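Local coordinates for CheC, inhibitor of MCP methylation / FliN fusion protein (PDB 4HYN) that probably dephosphorylates the chemotaxis response regulator CheY at the flagellar rotor, as a member of the CheC phosphatase family, at residues A[9-14]-A[189-194]; A[17-22]-A[121-126]; A[84-89]-A[103-108]. One frame throughout, in Å; residues are numbered along the deposited sequence.

Contact 1: A[9-14]-A[189-194]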
loop_
_atom_site.group_PDB
_atom_site.type_symbol
_atom_site.label_atom_id
_atom_site.label_comp_id
_atom_site.label_asym_id
_atom_site.label_seq_id
_atom_site.Cartn_x
_atom_site.Cartn_y
_atom_site.Cartn_z
ATOM N N LYS A 9 -7.480 9.779 -10.619
ATOM C CA LYS A 9 -6.151 9.819 -10.026
ATOM C C LYS A 9 -6.161 10.764 -8.827
ATOM O O LYS A 9 -5.474 10.514 -7.845
ATOM C CB LYS A 9 -5.107 10.305 -11.034
ATOM C CG LYS A 9 -4.745 9.315 -12.124
ATOM C CD LYS A 9 -3.471 9.775 -12.824
ATOM C CE LYS A 9 -3.090 8.854 -13.948
ATOM N NZ LYS A 9 -4.159 8.841 -14.979
ATOM N N ASP A 10 -6.903 11.868 -8.926
ATOM C CA ASP A 10 -7.000 12.822 -7.816
ATOM C C ASP A 10 -7.711 12.185 -6.615
ATOM O O ASP A 10 -7.366 12.459 -5.467
ATOM C CB ASP A 10 -7.728 14.106 -8.239
ATOM C CG ASP A 10 -6.807 15.109 -8.938
ATOM O OD1 ASP A 10 -5.726 15.424 -8.387
ATOM O OD2 ASP A 10 -7.178 15.602 -10.032
HETATM N N MSE A 11 -8.703 11.342 -6.885
HETATM C CA MSE A 11 -9.413 10.661 -5.814
HETATM C C MSE A 11 -8.449 9.717 -5.094
HETATM O O MSE A 11 -8.455 9.641 -3.863
HETATM C CB MSE A 11 -10.595 9.855 -6.353
HETATM C CG MSE A 11 -11.186 8.915 -5.317
HETATM SE SE MSE A 11 -12.253 7.498 -6.065
HETATM C CE MSE A 11 -10.830 6.383 -6.753
ATOM N N ILE A 12 -7.636 9.001 -5.876
ATOM C CA ILE A 12 -6.647 8.065 -5.348
ATOM C C ILE A 12 -5.759 8.766 -4.326
ATOM O O ILE A 12 -5.484 8.224 -3.253
ATOM C CB ILE A 12 -5.718 7.517 -6.469
ATOM C CG1 ILE A 12 -6.478 6.577 -7.407
ATOM C CG2 ILE A 12 -4.518 6.812 -5.867
ATOM C CD1 ILE A 12 -7.172 5.439 -6.699
ATOM N N GLY A 13 -5.294 9.962 -4.684
ATOM C CA GLY A 13 -4.436 10.720 -3.796
ATOM C C GLY A 13 -5.154 11.181 -2.544
ATOM O O GLY A 13 -4.624 11.084 -1.437
ATOM N N GLU A 14 -6.378 11.662 -2.719
ATOM C CA GLU A 14 -7.170 12.153 -1.611
ATOM C C GLU A 14 -7.559 11.060 -0.623
ATOM O O GLU A 14 -7.300 11.190 0.574
ATOM C CB GLU A 14 -8.379 12.915 -2.144
ATOM C CG GLU A 14 -7.959 14.147 -2.951
ATOM C CD GLU A 14 -9.118 14.926 -3.545
ATOM O OE1 GLU A 14 -9.146 16.162 -3.366
ATOM O OE2 GLU A 14 -9.987 14.318 -4.203
ATOM N N LYS A 189 -11.945 2.448 -10.721
ATOM C CA LYS A 189 -13.193 2.864 -11.373
ATOM C C LYS A 189 -14.376 2.550 -10.451
ATOM O O LYS A 189 -15.337 3.315 -10.362
ATOM C CB LYS A 189 -13.377 2.128 -12.710
ATOM C CG LYS A 189 -14.525 2.667 -13.551
ATOM C CD LYS A 189 -15.474 1.582 -14.071
ATOM C CE LYS A 189 -15.016 1.018 -15.413
ATOM N NZ LYS A 189 -15.997 0.049 -15.996
ATOM N N LYS A 190 -14.282 1.420 -9.760
ATOM C CA LYS A 190 -15.320 0.981 -8.839
ATOM C C LYS A 190 -15.384 1.940 -7.643
ATOM O O LYS A 190 -16.469 2.325 -7.212
ATOM C CB LYS A 190 -15.033 -0.445 -8.369
ATOM C CG LYS A 190 -16.251 -1.341 -8.267
ATOM C CD LYS A 190 -17.287 -0.787 -7.302
ATOM C CE LYS A 190 -18.505 -0.274 -8.056
ATOM N NZ LYS A 190 -19.368 0.625 -7.234
HETATM N N MSE A 191 -14.222 2.319 -7.115
HETATM C CA MSE A 191 -14.154 3.255 -5.995
HETATM C C MSE A 191 -14.682 4.623 -6.427
HETATM O O MSE A 191 -15.267 5.340 -5.631
HETATM C CB MSE A 191 -12.716 3.414 -5.502
HETATM C CG MSE A 191 -12.103 2.182 -4.864
HETATM SE SE MSE A 191 -10.228 2.505 -4.455
HETATM C CE MSE A 191 -10.467 4.059 -3.339
ATOM N N TYR A 192 -14.484 4.968 -7.696
ATOM C CA TYR A 192 -14.944 6.239 -8.224
ATOM C C TYR A 192 -16.466 6.302 -8.305
ATOM O O TYR A 192 -17.043 7.374 -8.139
ATOM C CB TYR A 192 -14.323 6.519 -9.597
ATOM C CG TYR A 192 -14.454 7.961 -10.019
ATOM C CD1 TYR A 192 -13.868 8.984 -9.264
ATOM C CD2 TYR A 192 -15.203 8.317 -11.143
ATOM C CE1 TYR A 192 -14.028 10.327 -9.611
ATOM C CE2 TYR A 192 -15.368 9.662 -11.504
ATOM C CZ TYR A 192 -14.780 10.660 -10.727
ATOM O OH TYR A 192 -14.972 11.992 -11.045
ATOM N N GLU A 193 -17.117 5.170 -8.568
ATOM C CA GLU A 193 -18.577 5.136 -8.641
ATOM C C GLU A 193 -19.159 5.443 -7.271
ATOM O O GLU A 193 -20.138 6.169 -7.159
ATOM C CB GLU A 193 -19.076 3.771 -9.120
ATOM C CG GLU A 193 -18.842 3.495 -10.596
ATOM C CD GLU A 193 -19.025 2.024 -10.972
ATOM O OE1 GLU A 193 -19.861 1.324 -10.349
ATOM O OE2 GLU A 193 -18.322 1.569 -11.902
ATOM N N TYR A 194 -18.552 4.884 -6.228
ATOM C CA TYR A 194 -18.999 5.122 -4.858
ATOM C C TYR A 194 -18.678 6.557 -4.440
ATOM O O TYR A 194 -19.457 7.210 -3.741
ATOM C CB TYR A 194 -18.286 4.181 -3.892
ATOM C CG TYR A 194 -18.809 2.770 -3.860
ATOM C CD1 TYR A 194 -17.963 1.692 -4.124
ATOM C CD2 TYR A 194 -20.137 2.503 -3.531
ATOM C CE1 TYR A 194 -18.419 0.384 -4.059
ATOM C CE2 TYR A 194 -20.606 1.193 -3.464
ATOM C CZ TYR A 194 -19.737 0.137 -3.731
ATOM O OH TYR A 194 -20.183 -1.162 -3.686
#
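Met11 and Tyr192 meet as a Met-aromatic pair, with the selenium of Met11, a selenomethionine, at the edge of the tyrosine ring. Its SE lies 5.2 Å from the centroid of the Tyr192 ring and 86° off the ring normal, so it is almost in the ring plane. The nearest ring atom is Tyr192 CD1, 3.9 Å from Met11 SE.

The first torsion of Met11 (chi1 168°) sets CG anti to the backbone N and sends the chain outward from helix 6-30. SE then settles against the backbone of helix 185-200. It is 3.7 Å from Tyr192 CA and also 3.7 Å from Met191 O. The bend at chi3 (75°) turns the terminal methyl off the tyrosine ring and toward Met191. There Met11 CE rests 3.7 Å from Met191 CB. The methyl ends of the two selenomethionines also come close, with Met11 CE 4.1 Å from Met191 CE. The selenium of Met11 thus lies between the Tyr192 ring edge and the helix backbone, its methyl lies on Met191 CB, and the two selenomethionines pass each other at a slant.

The surroundings extend the contact. Val188 and Phe195 also touch Met11, while Ile15 and Leu69 touch Met191. Tyr192 leans on Glu7 and Glu8 as well, near the start of helix 6-30. On a side of helix 185-200 that does not face Met11, Lys190 NZ forms a salt bridge with Glu193 OE1 at 3.2 Å.

No hydrogen bond or salt bridge joins the two segments. The cohesion probably comes mostly from dispersion between polarisable selenium, methyl groups and the ring edge. Both selenomethionines are buried, so the join between the first and last helices is a hydrophobic one, placed by shape more than by directed bonds.

Contact 2: A[17-22]-A[121-126]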
loop_
_atom_site.group_PDB
_atom_site.type_symbol
_atom_site.label_atom_id
_atom_site.label_comp_id
_atom_site.label_asym_id
_atom_site.label_seq_id
_atom_site.Cartn_x
_atom_site.Cartn_y
_atom_site.Cartn_z
ATOM N N ASN A 17 -4.511 9.777 1.212
ATOM C CA ASN A 17 -4.045 10.590 2.331
ATOM C C ASN A 17 -4.858 10.304 3.593
ATOM O O ASN A 17 -4.316 10.295 4.703
ATOM C CB ASN A 17 -4.105 12.090 1.997
ATOM C CG ASN A 17 -2.825 12.595 1.344
ATOM O OD1 ASN A 17 -2.774 12.855 0.136
ATOM N ND2 ASN A 17 -1.780 12.734 2.146
ATOM N N ILE A 18 -6.146 10.039 3.418
ATOM C CA ILE A 18 -7.017 9.757 4.540
ATOM C C ILE A 18 -6.854 8.335 5.055
ATOM O O ILE A 18 -6.612 8.122 6.239
ATOM C CB ILE A 18 -8.489 10.002 4.164
ATOM C CG1 ILE A 18 -8.697 11.477 3.813
ATOM C CG2 ILE A 18 -9.410 9.584 5.302
ATOM C CD1 ILE A 18 -10.048 11.755 3.195
ATOM N N ALA A 19 -6.986 7.361 4.164
ATOM C CA ALA A 19 -6.866 5.960 4.550
ATOM C C ALA A 19 -5.467 5.624 5.066
ATOM O O ALA A 19 -5.317 5.219 6.221
ATOM C CB ALA A 19 -7.257 5.047 3.390
HETATM N N MSE A 20 -4.445 5.831 4.237
HETATM C CA MSE A 20 -3.079 5.540 4.660
HETATM C C MSE A 20 -2.663 6.437 5.811
HETATM O O MSE A 20 -1.776 6.085 6.586
HETATM C CB MSE A 20 -2.088 5.689 3.510
HETATM C CG MSE A 20 -0.945 4.702 3.599
HETATM SE SE MSE A 20 -1.621 2.883 3.708
HETATM C CE MSE A 20 -0.330 2.174 4.973
ATOM N N GLY A 21 -3.293 7.608 5.896
ATOM C CA GLY A 21 -3.006 8.534 6.973
ATOM C C GLY A 21 -3.546 7.962 8.271
ATOM O O GLY A 21 -2.980 8.173 9.336
ATOM N N SER A 22 -4.655 7.232 8.172
ATOM C CA SER A 22 -5.273 6.596 9.330
ATOM C C SER A 22 -4.360 5.438 9.772
ATOM O O SER A 22 -4.116 5.235 10.963
ATOM C CB SER A 22 -6.667 6.082 8.953
ATOM O OG SER A 22 -7.433 5.771 10.099
ATOM N N ALA A 121 -8.614 0.128 5.471
ATOM C CA ALA A 121 -9.869 -0.422 4.987
ATOM C C ALA A 121 -11.047 0.171 5.763
ATOM O O ALA A 121 -12.077 0.503 5.181
ATOM C CB ALA A 121 -9.854 -1.929 5.108
ATOM N N THR A 122 -10.878 0.331 7.073
ATOM C CA THR A 122 -11.921 0.898 7.918
ATOM C C THR A 122 -12.182 2.347 7.523
ATOM O O THR A 122 -13.331 2.776 7.421
ATOM C CB THR A 122 -11.526 0.831 9.393
ATOM O OG1 THR A 122 -11.354 -0.540 9.771
ATOM C CG2 THR A 122 -12.592 1.471 10.279
ATOM N N SER A 123 -11.106 3.094 7.285
ATOM C CA SER A 123 -11.206 4.490 6.886
ATOM C C SER A 123 -11.857 4.584 5.519
ATOM O O SER A 123 -12.710 5.433 5.287
ATOM C CB SER A 123 -9.821 5.122 6.837
ATOM O OG SER A 123 -9.886 6.443 6.331
ATOM N N LEU A 124 -11.460 3.691 4.624
ATOM C CA LEU A 124 -12.009 3.659 3.276
ATOM C C LEU A 124 -13.499 3.322 3.304
ATOM O O LEU A 124 -14.297 3.941 2.600
ATOM C CB LEU A 124 -11.253 2.634 2.420
ATOM C CG LEU A 124 -11.457 2.737 0.903
ATOM C CD1 LEU A 124 -11.052 4.149 0.432
ATOM C CD2 LEU A 124 -10.655 1.660 0.161
ATOM N N SER A 125 -13.877 2.363 4.142
ATOM C CA SER A 125 -15.279 1.962 4.249
ATOM C C SER A 125 -16.167 3.116 4.703
ATOM O O SER A 125 -17.230 3.353 4.127
ATOM C CB SER A 125 -15.426 0.770 5.194
ATOM O OG SER A 125 -14.708 -0.339 4.686
ATOM N N GLU A 126 -15.725 3.834 5.730
ATOM C CA GLU A 126 -16.475 4.973 6.232
ATOM C C GLU A 126 -16.518 6.058 5.165
ATOM O O GLU A 126 -17.565 6.645 4.909
ATOM C CB GLU A 126 -15.839 5.510 7.520
ATOM C CG GLU A 126 -15.936 4.535 8.686
ATOM C CD GLU A 126 -15.154 4.964 9.920
ATOM O OE1 GLU A 126 -14.100 5.624 9.778
ATOM O OE2 GLU A 126 -15.589 4.617 11.040
#
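Ser123 presses its side chain into the face of helix 6-30 formed by Ile18, Ala19 and Ser22. Its OG, anti to the backbone N (chi1 175°), comes 3.3 Å from Ile18 CG2 and 3.5 Å from Ala19 CA. These are contacts of a hydroxyl with carbon, and no hydrogen bond crosses between the segments. On the Ser22 side, Ser123 CB lies 3.9 Å from Ser22 CB.

Ala19 CA and Ser123 CA are only 5.1 Å apart, and the axes of segments 17-22 and 121-126 approach to 8.1 Å at 146°. This is a close, near-antiparallel packing through small residues, and it pairs the two long helices of the CheC-like fold.

Two residues after Ser123, Ser125 OG gives a 2.8 Å hydrogen bond to Ala121 O. That oxygen also accepts from Ser125 N, and the two donors come from opposite faces of its carbonyl plane. Ser125 OG is bonded to Ile132 N too, which ties this helix to the chain that follows it.

Further out, Ile18 reaches Leu127 and Ser22 touches Ser119, so the same two helices pack over more than one turn. Met20 turns away to Ile37 on strand 35-46, and Leu124 packs on Leu69 and Ile132 in loops.

Contact 3: A[84-89]-A[103-108]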
loop_
_atom_site.group_PDB
_atom_site.type_symbol
_atom_site.label_atom_id
_atom_site.label_comp_id
_atom_site.label_asym_id
_atom_site.label_seq_id
_atom_site.Cartn_x
_atom_site.Cartn_y
_atom_site.Cartn_z
ATOM N N VAL A 84 13.710 -1.163 9.151
ATOM C CA VAL A 84 13.487 -0.019 10.028
ATOM C C VAL A 84 12.209 -0.219 10.830
ATOM O O VAL A 84 12.185 0.022 12.036
ATOM C CB VAL A 84 13.360 1.295 9.222
ATOM C CG1 VAL A 84 12.772 2.405 10.090
ATOM C CG2 VAL A 84 14.715 1.704 8.684
ATOM N N ILE A 85 11.158 -0.680 10.161
ATOM C CA ILE A 85 9.879 -0.907 10.817
ATOM C C ILE A 85 9.940 -2.075 11.798
ATOM O O ILE A 85 9.417 -1.983 12.907
ATOM C CB ILE A 85 8.750 -1.090 9.774
ATOM C CG1 ILE A 85 8.418 0.271 9.146
ATOM C CG2 ILE A 85 7.511 -1.715 10.410
ATOM C CD1 ILE A 85 7.512 0.197 7.947
ATOM N N ALA A 86 10.619 -3.151 11.407
ATOM C CA ALA A 86 10.752 -4.321 12.263
ATOM C C ALA A 86 11.461 -3.934 13.561
ATOM O O ALA A 86 10.973 -4.228 14.655
ATOM C CB ALA A 86 11.522 -5.422 11.541
ATOM N N ASP A 87 12.591 -3.242 13.423
ATOM C CA ASP A 87 13.379 -2.793 14.564
ATOM C C ASP A 87 12.525 -1.931 15.493
ATOM O O ASP A 87 12.611 -2.052 16.717
ATOM C CB ASP A 87 14.612 -2.015 14.084
ATOM C CG ASP A 87 15.609 -1.735 15.206
ATOM O OD1 ASP A 87 15.967 -0.555 15.400
ATOM O OD2 ASP A 87 16.049 -2.693 15.885
ATOM N N LEU A 88 11.698 -1.070 14.901
ATOM C CA LEU A 88 10.805 -0.195 15.659
ATOM C C LEU A 88 9.780 -1.020 16.446
ATOM O O LEU A 88 9.584 -0.796 17.641
ATOM C CB LEU A 88 10.084 0.766 14.713
ATOM C CG LEU A 88 10.466 2.249 14.689
ATOM C CD1 LEU A 88 11.633 2.513 15.593
ATOM C CD2 LEU A 88 10.758 2.694 13.268
HETATM N N MSE A 89 9.143 -1.979 15.776
HETATM C CA MSE A 89 8.154 -2.846 16.414
HETATM C C MSE A 89 8.777 -3.660 17.550
HETATM O O MSE A 89 8.106 -3.988 18.526
HETATM C CB MSE A 89 7.544 -3.818 15.397
HETATM C CG MSE A 89 6.570 -3.208 14.378
HETATM SE SE MSE A 89 4.902 -2.487 15.154
HETATM C CE MSE A 89 5.062 -0.675 14.503
ATOM N N GLU A 103 12.430 -14.512 9.740
ATOM C CA GLU A 103 11.039 -14.809 10.052
ATOM C C GLU A 103 10.510 -13.988 11.231
ATOM O O GLU A 103 9.327 -13.645 11.272
ATOM C CB GLU A 103 10.873 -16.310 10.323
ATOM C CG GLU A 103 9.588 -16.916 9.750
ATOM C CD GLU A 103 9.531 -16.861 8.223
ATOM O OE1 GLU A 103 8.525 -16.351 7.678
ATOM O OE2 GLU A 103 10.487 -17.331 7.570
ATOM N N ILE A 104 11.390 -13.655 12.173
ATOM C CA ILE A 104 11.004 -12.870 13.345
ATOM C C ILE A 104 10.738 -11.404 12.986
ATOM O O ILE A 104 9.772 -10.803 13.462
ATOM C CB ILE A 104 12.072 -12.981 14.453
ATOM C CG1 ILE A 104 12.163 -14.443 14.917
ATOM C CG2 ILE A 104 11.733 -12.051 15.624
ATOM C CD1 ILE A 104 13.398 -14.771 15.712
ATOM N N LYS A 105 11.594 -10.838 12.142
ATOM C CA LYS A 105 11.434 -9.462 11.699
ATOM C C LYS A 105 10.201 -9.391 10.810
ATOM O O LYS A 105 9.383 -8.481 10.932
ATOM C CB LYS A 105 12.657 -9.009 10.898
ATOM C CG LYS A 105 13.940 -8.864 11.697
ATOM C CD LYS A 105 15.001 -8.188 10.844
ATOM C CE LYS A 105 16.269 -7.904 11.626
ATOM N NZ LYS A 105 17.185 -7.029 10.842
ATOM N N LEU A 106 10.086 -10.359 9.904
ATOM C CA LEU A 106 8.958 -10.436 8.985
ATOM C C LEU A 106 7.656 -10.614 9.748
ATOM O O LEU A 106 6.590 -10.192 9.290
ATOM C CB LEU A 106 9.153 -11.591 8.005
ATOM C CG LEU A 106 9.660 -11.238 6.606
ATOM C CD1 LEU A 106 10.819 -10.269 6.670
ATOM C CD2 LEU A 106 10.061 -12.519 5.892
ATOM N N SER A 107 7.754 -11.240 10.916
ATOM C CA SER A 107 6.595 -11.458 11.763
ATOM C C SER A 107 6.167 -10.138 12.411
ATOM O O SER A 107 4.972 -9.891 12.602
ATOM C CB SER A 107 6.908 -12.500 12.836
ATOM O OG SER A 107 5.757 -12.791 13.612
ATOM N N ALA A 108 7.144 -9.289 12.726
ATOM C CA ALA A 108 6.871 -7.995 13.346
ATOM C C ALA A 108 6.313 -6.985 12.344
ATOM O O ALA A 108 5.516 -6.126 12.711
ATOM C CB ALA A 108 8.122 -7.445 14.001
#
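Lys105, whose CB meets Ala86 CB across the contact at 3.8 Å, is held by the turn just before its helix. Asp102 OD1 accepts a hydrogen bond from Lys105 N and a weak one from Ile104 N, so one carboxylate oxygen grips two backbone amides of the first helical turn. The far end of the lysine is tied as well. Its chain is extended beyond CG, and NZ donates to Glu100 O. Asp87 is the nearby opposite charge, but its OD2 stays 6.7 Å from Lys105 NZ. Asp87 OD1 is instead bonded to Gly94 N in the loop between the helices.

No hydrogen bond crosses the contact. Aliphatic carbons meet each other and two backbone carbonyl oxygens. The methyl of Ala86 points at the other helix and sits against the base of Lys105, with CB also 3.8 Å from Lys105 O. One turn on, Met89, a selenomethionine, meets Ala108. Met89 CB is 3.9 Å from Ala108 CB, and Met89 CG is 3.5 Å from Ala108 O. Its chain bends at chi2 (-65°) and again at chi3. This turns the selenium and methyl away from residues 103-108. The side chain also packs on Ala112 of helix 103-128, on Leu27 and Ile30 at the end of helix 6-30, and on Leu31 just beyond it. Met89 therefore touches both long helices.

Ala86 CA and Lys105 CA are 5.2 Å apart, and the axes of segments 84-89 and 103-108 approach to 8.5 Å at an angle of 82°. Ala86 also touches Val109, further along helix 103-128.

The result is a near-perpendicular helix pair, joined by a loop of 13 residues. The short helix 79-89 crosses the start of helix 103-128, one of the two long helices of this CheC-like fold, which also has an antiparallel sheet and two shorter helices.

From the N terminus, helix 6-30 enters contact 1 first and contact 2 about two turns later. The chain then runs through three strands to helix 79-89, which closes the short loop of contact 3 on the start of helix 103-128. Further along that same helix, contact 2 closes a larger loop around contact 3. The last helix, 185-200, closes contact 1 around both, so the three loops nest without crossing. Contacts 1 and 2 touch, through Met191 CE and Leu124 CD1, 3.8 Å apart. Contact 3 lies farther off, its centre about 32 Å from that of contact 1. Together they link the four helices in series: 185-200, 6-30, 103-128, 79-89.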